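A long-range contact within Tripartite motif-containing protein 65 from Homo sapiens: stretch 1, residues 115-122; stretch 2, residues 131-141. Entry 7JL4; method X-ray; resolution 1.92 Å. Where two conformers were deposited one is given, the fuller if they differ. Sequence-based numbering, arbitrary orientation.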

# COMPACT_ATOMS: atom_id res chain seq x y z
N CYS A 115 -1.57 -1.95 -8.09
CA CYS A 115 -1.80 -0.58 -8.52
C CYS A 115 -3.24 -0.43 -9.01
O CYS A 115 -3.73 -1.26 -9.79
CB CYS A 115 -0.78 -0.20 -9.59
SG CYS A 115 -1.11 1.43 -10.36
N VAL A 116 -3.95 0.57 -8.49
CA VAL A 116 -5.33 0.83 -8.86
C VAL A 116 -5.31 1.86 -9.98
O VAL A 116 -4.82 2.98 -9.80
CB VAL A 116 -6.14 1.32 -7.66
CG1 VAL A 116 -7.59 1.54 -8.04
CG2 VAL A 116 -6.01 0.30 -6.54
N GLN A 117 -5.84 1.51 -11.13
CA GLN A 117 -5.87 2.43 -12.26
C GLN A 117 -7.30 2.84 -12.56
O GLN A 117 -8.24 2.34 -11.93
CB GLN A 117 -5.22 1.78 -13.48
CG GLN A 117 -3.72 1.63 -13.35
CD GLN A 117 -3.13 0.82 -14.50
OE1 GLN A 117 -3.78 -0.09 -15.03
NE2 GLN A 117 -1.93 1.19 -14.93
N GLU A 118 -7.45 3.74 -13.54
CA GLU A 118 -8.77 4.26 -13.90
C GLU A 118 -9.76 3.13 -14.14
O GLU A 118 -10.89 3.17 -13.65
CB GLU A 118 -8.68 5.12 -15.16
CG GLU A 118 -7.99 6.46 -15.04
CD GLU A 118 -6.48 6.36 -15.13
OE1 GLU A 118 -5.84 7.44 -15.19
OE2 GLU A 118 -5.92 5.22 -15.08
N ASP A 119 -9.35 2.13 -14.93
CA ASP A 119 -10.29 1.14 -15.42
C ASP A 119 -9.73 -0.28 -15.32
O ASP A 119 -10.18 -1.17 -16.04
CB ASP A 119 -10.67 1.44 -16.89
N SER A 120 -8.76 -0.51 -14.43
CA SER A 120 -8.17 -1.82 -14.24
C SER A 120 -7.36 -1.81 -12.96
O SER A 120 -7.13 -0.76 -12.35
CB SER A 120 -7.29 -2.21 -15.42
OG SER A 120 -6.22 -1.30 -15.47
N LEU A 121 -6.90 -3.00 -12.57
CA LEU A 121 -5.91 -3.17 -11.51
C LEU A 121 -4.68 -3.84 -12.11
O LEU A 121 -4.80 -4.59 -13.09
CB LEU A 121 -6.44 -4.06 -10.38
CG LEU A 121 -7.76 -3.70 -9.71
CD1 LEU A 121 -8.15 -4.80 -8.73
CD2 LEU A 121 -7.64 -2.34 -9.01
N GLN A 122 -3.50 -3.56 -11.55
CA GLN A 122 -2.25 -4.22 -11.93
C GLN A 122 -1.63 -4.85 -10.70
O GLN A 122 -1.27 -4.13 -9.76
CB GLN A 122 -1.24 -3.23 -12.51
CG GLN A 122 -1.53 -2.60 -13.86
CD GLN A 122 -0.53 -1.50 -14.11
OE1 GLN A 122 -0.15 -0.78 -13.19
NE2 GLN A 122 -0.09 -1.36 -15.36
N ARG A 131 -2.89 -7.85 -15.37
CA ARG A 131 -3.95 -6.86 -15.55
C ARG A 131 -5.28 -7.47 -15.14
O ARG A 131 -5.70 -8.47 -15.73
CB ARG A 131 -4.05 -6.38 -17.00
N LEU A 132 -5.95 -6.86 -14.17
CA LEU A 132 -7.19 -7.38 -13.62
C LEU A 132 -8.33 -6.41 -13.89
O LEU A 132 -8.09 -5.21 -14.05
CB LEU A 132 -7.07 -7.59 -12.09
CG LEU A 132 -5.83 -8.38 -11.69
CD1 LEU A 132 -5.62 -8.32 -10.17
CD2 LEU A 132 -6.02 -9.80 -12.14
N PRO A 133 -9.57 -6.88 -13.88
CA PRO A 133 -10.72 -5.97 -14.04
C PRO A 133 -10.69 -4.85 -13.01
O PRO A 133 -10.28 -5.04 -11.85
CB PRO A 133 -11.93 -6.89 -13.82
CG PRO A 133 -11.44 -8.22 -14.27
CD PRO A 133 -10.01 -8.28 -13.78
N GLY A 134 -11.12 -3.66 -13.43
CA GLY A 134 -11.15 -2.53 -12.53
C GLY A 134 -12.20 -2.68 -11.45
O GLY A 134 -13.17 -3.42 -11.59
N VAL A 135 -11.99 -1.97 -10.33
CA VAL A 135 -13.01 -1.88 -9.29
C VAL A 135 -13.31 -0.41 -8.99
O VAL A 135 -12.45 0.46 -9.13
CB VAL A 135 -12.58 -2.62 -8.00
CG1 VAL A 135 -12.42 -4.11 -8.28
CG2 VAL A 135 -11.29 -2.04 -7.42
N SER A 136 -14.56 -0.15 -8.62
CA SER A 136 -14.98 1.19 -8.22
C SER A 136 -14.70 1.48 -6.74
O SER A 136 -14.56 2.65 -6.38
CB SER A 136 -16.47 1.39 -8.48
OG SER A 136 -17.22 0.33 -7.90
N GLY A 137 -14.63 0.46 -5.89
CA GLY A 137 -14.41 0.71 -4.47
C GLY A 137 -13.03 1.27 -4.20
O GLY A 137 -12.04 0.90 -4.84
N ARG A 138 -12.95 2.17 -3.22
CA ARG A 138 -11.69 2.79 -2.84
C ARG A 138 -11.23 2.41 -1.43
O ARG A 138 -10.29 3.02 -0.91
CB ARG A 138 -11.80 4.32 -2.96
CG ARG A 138 -12.04 4.78 -4.41
CD ARG A 138 -10.81 4.60 -5.26
NE ARG A 138 -11.12 4.87 -6.69
CZ ARG A 138 -11.25 3.94 -7.63
NH1 ARG A 138 -11.11 2.66 -7.31
NH2 ARG A 138 -11.54 4.28 -8.89
N LEU A 139 -11.87 1.43 -0.80
CA LEU A 139 -11.46 0.94 0.51
C LEU A 139 -10.82 -0.42 0.29
O LEU A 139 -11.49 -1.37 -0.12
CB LEU A 139 -12.65 0.87 1.46
CG LEU A 139 -12.31 0.36 2.86
CD1 LEU A 139 -11.27 1.26 3.52
CD2 LEU A 139 -13.56 0.26 3.71
N LEU A 140 -9.51 -0.51 0.54
CA LEU A 140 -8.73 -1.66 0.12
C LEU A 140 -8.11 -2.31 1.34
O LEU A 140 -7.69 -1.62 2.28
CB LEU A 140 -7.66 -1.23 -0.88
CG LEU A 140 -8.31 -0.53 -2.07
CD1 LEU A 140 -7.29 0.27 -2.85
CD2 LEU A 140 -9.01 -1.57 -2.93
N GLY A 141 -8.04 -3.64 1.33
CA GLY A 141 -7.44 -4.39 2.42
C GLY A 141 -6.24 -5.18 1.95
O GLY A 141 -6.18 -5.62 0.79
O HOH W 1 -9.79 0.02 -10.59
O HOH W 2 -10.95 2.46 -10.84

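Antiparallel strands are commonly pinned by a few backbone hydrogen bonds and sealed by side chains on one face, and this contact in Tripartite motif-containing protein 65 illustrates the principle economically. The pinning falls to a single residue pair. Leu121 N donates to Leu132 O at 2.9 Å, and Leu132 N donates back to Leu121 O at 2.8 Å; both bonds are nearly straight, so the two leucines form a closed, well-aligned ring. Arg131 CA adds a CA-H...O contact to Leu121 O at 3.5 Å.

Apolar packing builds on this register. Leu121 and Leu132 project from the same face of the sheet, with their CB atoms 4.0 Å apart. Leu121 is buried and gives up the most surface to the other stretch, out of 478 Å² summed over both sides. Its branched end also reaches Val135, CD2 to CG2 at 4.0 Å. Farther along, Val116 points toward the second stretch and meets Leu140, CG2 to CD1 at 3.9 Å. Compact, branched hydrocarbon side chains suit these places because they fill space without leaving polar groups unsatisfied.

Beyond the Leu121-Leu132 pair the CA atoms draw closer still: Ser120 CA lies 3.5 Å from Gly134 CA. Glycine fits here, since an ideal CB would sit 2.8 Å from Asp119 C and 3.0 Å from Ser120 N, both clashes.

Beyond the backbone pair, hydrogen bonding between the stretches runs through water. Water 1 accepts from Val135 N at 3.0 Å and donates to Gln117 O at 3.1 Å; water 2 accepts from Arg138 NH2 at 2.7 Å and donates to Glu118 O at 2.9 Å. The long Arg138 side chain starts sideways, yet its guanidinium comes near Val116, NH1 to CG1 at 3.8 Å, while a hydrogen bond from Arg138 NH1 to Val135 O, 3.2 Å, steadies it within its own stretch.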